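Local coordinates for aminoglycoside phosphotransferase (PDB 6FUC), which probably phosphorylates the 3''-hydroxyl of streptomycin with ATP as phosphate donor, a kinase reaction that gives resistance to the antibiotic, at residues A[166-171]-A[264-269]; A[220-225]-A[249-254]. All coordinates share one frame; numbering follows the deposited sequence.

Contact 1: A[166-171]-A[264-269]; sequences ARLAPY and LHLDPL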
loop_
_atom_site.group_PDB
_atom_site.type_symbol
_atom_site.label_atom_id
_atom_site.label_comp_id
_atom_site.label_asym_id
_atom_site.label_seq_id
_atom_site.Cartn_x
_atom_site.Cartn_y
_atom_site.Cartn_z
ATOM N N ALA A 166 -3.350 8.973 -20.821
ATOM C CA ALA A 166 -2.853 10.050 -21.711
ATOM C C ALA A 166 -2.899 11.445 -21.076
ATOM O O ALA A 166 -2.133 12.304 -21.484
ATOM C CB ALA A 166 -3.643 10.016 -23.026
ATOM N N ARG A 167 -3.751 11.678 -20.081
ATOM C CA ARG A 167 -3.749 12.953 -19.352
ATOM C C ARG A 167 -2.461 13.146 -18.516
ATOM O O ARG A 167 -2.004 14.233 -18.275
ATOM C CB ARG A 167 -4.914 13.093 -18.384
ATOM C CG ARG A 167 -6.278 13.159 -19.018
ATOM C CD ARG A 167 -7.459 13.322 -17.985
ATOM N NE ARG A 167 -8.675 13.100 -18.801
ATOM C CZ ARG A 167 -9.867 12.973 -18.247
ATOM N NH1 ARG A 167 -9.971 13.054 -16.927
ATOM N NH2 ARG A 167 -10.940 12.743 -18.993
ATOM N N LEU A 168 -1.914 12.022 -18.073
ATOM C CA LEU A 168 -0.747 12.013 -17.170
ATOM C C LEU A 168 0.565 11.958 -17.966
ATOM O O LEU A 168 1.583 12.476 -17.489
ATOM C CB LEU A 168 -0.859 10.806 -16.277
ATOM C CG LEU A 168 -2.133 10.766 -15.391
ATOM C CD1 LEU A 168 -2.161 9.469 -14.591
ATOM C CD2 LEU A 168 -2.246 11.984 -14.486
ATOM N N ALA A 169 0.562 11.245 -19.110
ATOM C CA ALA A 169 1.763 10.988 -19.882
ATOM C C ALA A 169 2.636 12.217 -20.164
ATOM O O ALA A 169 3.875 12.081 -20.133
ATOM C CB ALA A 169 1.455 10.233 -21.156
ATOM N N PRO A 170 2.076 13.391 -20.487
ATOM C CA PRO A 170 2.921 14.523 -20.798
ATOM C C PRO A 170 3.730 15.051 -19.622
ATOM O O PRO A 170 4.635 15.851 -19.845
ATOM C CB PRO A 170 1.905 15.616 -21.308
ATOM C CG PRO A 170 0.699 14.830 -21.711
ATOM C CD PRO A 170 0.634 13.684 -20.735
ATOM N N TYR A 171 3.307 14.673 -18.416
ATOM C CA TYR A 171 3.912 15.223 -17.196
ATOM C C TYR A 171 4.930 14.329 -16.581
ATOM O O TYR A 171 5.458 14.660 -15.501
ATOM C CB TYR A 171 2.799 15.619 -16.220
ATOM C CG TYR A 171 2.071 16.799 -16.752
ATOM C CD1 TYR A 171 2.592 18.062 -16.573
ATOM C CD2 TYR A 171 0.918 16.663 -17.512
ATOM C CE1 TYR A 171 2.037 19.162 -17.161
ATOM C CE2 TYR A 171 0.337 17.794 -18.122
ATOM C CZ TYR A 171 0.917 19.019 -17.905
ATOM O OH TYR A 171 0.370 20.194 -18.396
ATOM N N LEU A 264 -2.463 10.529 -7.191
ATOM C CA LEU A 264 -3.808 10.018 -6.954
ATOM C C LEU A 264 -4.386 9.380 -8.200
ATOM O O LEU A 264 -5.010 8.352 -8.139
ATOM C CB LEU A 264 -4.720 11.132 -6.456
ATOM C CG LEU A 264 -6.110 10.643 -6.055
ATOM C CD1 LEU A 264 -6.071 9.643 -4.870
ATOM C CD2 LEU A 264 -6.970 11.838 -5.742
ATOM N N HIS A 265 -4.177 10.085 -9.316
ATOM C CA HIS A 265 -4.743 9.657 -10.572
ATOM C C HIS A 265 -3.957 8.517 -11.274
ATOM O O HIS A 265 -4.565 7.692 -11.963
ATOM C CB HIS A 265 -4.878 10.837 -11.512
ATOM C CG HIS A 265 -5.945 11.779 -11.057
ATOM N ND1 HIS A 265 -6.204 12.962 -11.718
ATOM C CD2 HIS A 265 -6.812 11.726 -10.007
ATOM C CE1 HIS A 265 -7.192 13.587 -11.083
ATOM N NE2 HIS A 265 -7.575 12.864 -10.040
ATOM N N LEU A 266 -2.653 8.481 -11.020
ATOM C CA LEU A 266 -1.850 7.401 -11.596
ATOM C C LEU A 266 -2.172 6.080 -10.902
ATOM O O LEU A 266 -2.249 5.008 -11.546
ATOM C CB LEU A 266 -0.363 7.728 -11.451
ATOM C CG LEU A 266 0.590 6.652 -11.945
ATOM C CD1 LEU A 266 0.421 6.313 -13.422
ATOM C CD2 LEU A 266 2.025 7.072 -11.622
ATOM N N ASP A 267 -2.272 6.093 -9.571
ATOM C CA ASP A 267 -2.260 4.860 -8.790
ATOM C C ASP A 267 -3.265 3.863 -9.300
ATOM O O ASP A 267 -2.906 2.666 -9.472
ATOM C CB ASP A 267 -2.426 5.184 -7.296
ATOM C CG ASP A 267 -2.092 3.963 -6.455
ATOM O OD1 ASP A 267 -0.831 3.811 -6.181
ATOM O OD2 ASP A 267 -2.999 3.188 -6.155
ATOM N N PRO A 268 -4.546 4.198 -9.512
ATOM C CA PRO A 268 -5.477 3.159 -9.893
ATOM C C PRO A 268 -5.195 2.490 -11.209
ATOM O O PRO A 268 -5.633 1.368 -11.466
ATOM C CB PRO A 268 -6.838 3.854 -9.908
ATOM C CG PRO A 268 -6.543 5.252 -9.961
ATOM C CD PRO A 268 -5.213 5.503 -9.326
ATOM N N LEU A 269 -4.475 3.160 -12.094
ATOM C CA LEU A 269 -4.100 2.641 -13.394
ATOM C C LEU A 269 -3.017 1.550 -13.318
ATOM O O LEU A 269 -2.727 0.921 -14.293
ATOM C CB LEU A 269 -3.667 3.787 -14.330
ATOM C CG LEU A 269 -4.678 4.882 -14.491
ATOM C CD1 LEU A 269 -4.058 5.978 -15.337
ATOM C CD2 LEU A 269 -5.970 4.410 -15.074
#
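Leu168 reaches out from 166-171 and places its two methyls against 264-269, meeting backbone and side chains of three residues. Its CB and CG serve as the stalk: CG lies anti to the carbonyl carbon (chi1 -60°), which sends the fork toward 264-269. At the tip the branches part company. CD1 settles on the backbone of the other helix, with Leu168 CD1 3.7 Å from Leu266 CA and 3.9 Å from His265 C, and the same methyl lies 4.0 Å from Leu266 CB. On another flank Leu168 CD1 is 4.0 Å from Leu269 CD1. The other branch, Leu168 CD2, stops 4.1 Å from His265 CB; the two side chains cross at about a right angle, so histidine contributes its aliphatic root while its imidazole leads away. A branched, wholly apolar residue suits this buried place, since it meets carbon atoms and the main chain of Leu266, including its N, and asks for no polar partner. Phe135 touches both Leu168 and Leu266, so helix 131-143 flanks the junction where the C-terminal end of helix 161-168 meets that of helix 257-266, within the mainly helical lobe of the kinase-like fold.

Contact 2: A[220-225]-A[249-254]; sequences ADLALL and ARYGIA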
loop_
_atom_site.group_PDB
_atom_site.type_symbol
_atom_site.label_atom_id
_atom_site.label_comp_id
_atom_site.label_asym_id
_atom_site.label_seq_id
_atom_site.Cartn_x
_atom_site.Cartn_y
_atom_site.Cartn_z
ATOM N N ALA A 220 3.623 9.870 -3.672
ATOM C CA ALA A 220 3.109 8.563 -4.028
ATOM C C ALA A 220 2.375 7.956 -2.842
ATOM O O ALA A 220 1.412 7.179 -3.029
ATOM C CB ALA A 220 4.220 7.647 -4.521
ATOM N N ASP A 221 2.861 8.210 -1.647
ATOM C CA ASP A 221 2.228 7.816 -0.397
ATOM C C ASP A 221 1.206 8.822 0.066
ATOM O O ASP A 221 0.055 8.439 0.387
ATOM C CB ASP A 221 3.304 7.631 0.706
ATOM C CG ASP A 221 3.997 6.299 0.782
ATOM O OD1 ASP A 221 3.721 5.410 -0.032
ATOM O OD2 ASP A 221 4.871 6.191 1.679
ATOM N N LEU A 222 1.539 10.100 0.145
ATOM C CA LEU A 222 0.635 11.056 0.756
ATOM C C LEU A 222 -0.676 11.200 -0.026
ATOM O O LEU A 222 -1.725 11.400 0.566
ATOM C CB LEU A 222 1.271 12.390 0.948
ATOM C CG LEU A 222 2.547 12.430 1.813
ATOM C CD1 LEU A 222 3.097 13.844 1.881
ATOM C CD2 LEU A 222 2.253 11.764 3.173
ATOM N N ALA A 223 -0.623 11.065 -1.361
ATOM C CA ALA A 223 -1.858 11.193 -2.131
ATOM C C ALA A 223 -2.891 10.169 -1.687
ATOM O O ALA A 223 -4.093 10.450 -1.604
ATOM C CB ALA A 223 -1.595 11.069 -3.613
ATOM N N LEU A 224 -2.448 8.935 -1.492
ATOM C CA LEU A 224 -3.378 7.836 -1.126
ATOM C C LEU A 224 -3.855 7.965 0.299
ATOM O O LEU A 224 -5.014 7.713 0.594
ATOM C CB LEU A 224 -2.705 6.486 -1.336
ATOM C CG LEU A 224 -2.171 6.158 -2.722
ATOM C CD1 LEU A 224 -1.687 4.758 -2.778
ATOM C CD2 LEU A 224 -2.941 6.651 -3.873
ATOM N N LEU A 225 -2.969 8.377 1.183
ATOM C CA LEU A 225 -3.334 8.574 2.574
ATOM C C LEU A 225 -4.405 9.678 2.670
ATOM O O LEU A 225 -5.432 9.500 3.327
ATOM C CB LEU A 225 -2.128 8.910 3.369
ATOM C CG LEU A 225 -2.426 9.256 4.828
ATOM C CD1 LEU A 225 -3.161 8.217 5.634
ATOM C CD2 LEU A 225 -1.134 9.599 5.500
ATOM N N ALA A 249 2.050 20.128 7.952
ATOM C CA ALA A 249 2.801 20.903 8.931
ATOM C C ALA A 249 3.483 19.954 9.934
ATOM O O ALA A 249 4.611 20.180 10.345
ATOM C CB ALA A 249 1.920 21.917 9.653
ATOM N N ARG A 250 2.775 18.929 10.379
ATOM C CA ARG A 250 3.364 18.003 11.330
ATOM C C ARG A 250 4.483 17.106 10.687
ATOM O O ARG A 250 5.517 16.883 11.296
ATOM C CB ARG A 250 2.251 17.070 11.895
ATOM C CG ARG A 250 2.727 16.073 12.938
ATOM C CD ARG A 250 3.068 16.720 14.238
ATOM N NE ARG A 250 3.575 15.737 15.177
ATOM C CZ ARG A 250 3.670 15.952 16.463
ATOM N NH1 ARG A 250 3.377 17.133 16.963
ATOM N NH2 ARG A 250 4.170 15.000 17.218
ATOM N N TYR A 251 4.219 16.597 9.523
ATOM C CA TYR A 251 5.169 15.769 8.769
ATOM C C TYR A 251 6.370 16.629 8.300
ATOM O O TYR A 251 7.486 16.122 8.307
ATOM C CB TYR A 251 4.431 15.167 7.580
ATOM C CG TYR A 251 5.287 14.508 6.537
ATOM C CD1 TYR A 251 5.901 15.234 5.526
ATOM C CD2 TYR A 251 5.520 13.140 6.558
ATOM C CE1 TYR A 251 6.624 14.601 4.523
ATOM C CE2 TYR A 251 6.245 12.516 5.547
ATOM C CZ TYR A 251 6.832 13.259 4.570
ATOM O OH TYR A 251 7.555 12.709 3.534
ATOM N N GLY A 252 6.145 17.838 7.873
ATOM C CA GLY A 252 7.184 18.779 7.382
ATOM C C GLY A 252 7.338 18.783 5.853
ATOM O O GLY A 252 8.427 18.474 5.315
ATOM N N ILE A 253 6.279 19.135 5.138
ATOM C CA ILE A 253 6.331 19.280 3.695
ATOM C C ILE A 253 5.348 20.396 3.325
ATOM O O ILE A 253 4.347 20.609 4.001
ATOM C CB ILE A 253 6.020 17.941 3.007
ATOM C CG1 ILE A 253 6.400 17.891 1.535
ATOM C CG2 ILE A 253 4.513 17.595 3.148
ATOM C CD1 ILE A 253 6.299 16.507 0.924
ATOM N N ALA A 254 5.638 21.065 2.220
ATOM C CA ALA A 254 4.746 22.025 1.596
ATOM C C ALA A 254 3.781 21.213 0.767
ATOM O O ALA A 254 4.163 20.174 0.068
ATOM C CB ALA A 254 5.502 22.966 0.691
#
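Leu222 meets Tyr251 and Ile253 with a single methyl, in a contact that involves one residue of 220-225. Just before it in sequence, Asp221 turns to other work: its carboxylate accepts bonds from the backbone N-H groups of His187 and Gly188, which open a His-Gly-Asp sequence that in this family belongs to the catalytic loop. This is consistent with the conserved aspartate of the corresponding helix in protein kinases. Leu222 then points at 249-254. Its CG is anti to the carbonyl carbon (chi1 -59°), and the extended second torsion (chi2 178°) helps carry CD1 outward over one face of the Tyr251 ring, where it lies 4.5 Å from Tyr251 CE1. The same Leu222 CD1 is 4.2 Å from Ile253 CG2, the beta-branch methyl. In 249-254, Gly252 follows the helix with positive phi (96°), a backbone conformation that glycine, lacking a side chain, takes readily; the chain turns there, and Ile253 N lies in the plane of the Tyr251 ring, at its edge. Tyrosine suits a partly exposed site: its ring offers carbon to Leu222, while its hydroxyl is bonded to His118, which also bonds Asp221. The chemistry implies a small apolar contact bordered by a hydrogen-bonded network.

Both contacts are light, apolar and led by one leucine, but they differ in burial. In contact 1 three of the four touching residues are buried, although it lies farther from the centre of the chain, and the leucine rests against helix backbone; in contact 2 the leucine is buried while its aromatic and beta-branched partners are partly exposed, with polar bonds close by. They share no helix, yet they adjoin: Ala223 CB lies 3.7 Å from Leu264 N, and Leu224 CD1 3.6 Å from Asp267 OD1. Helix 219-233 therefore faces both 249-254 and helix 257-266. Along the chain contact 2 is nested within contact 1. The mainly helical surroundings and the kinase-clan family fit the helical lobe of a kinase-like fold.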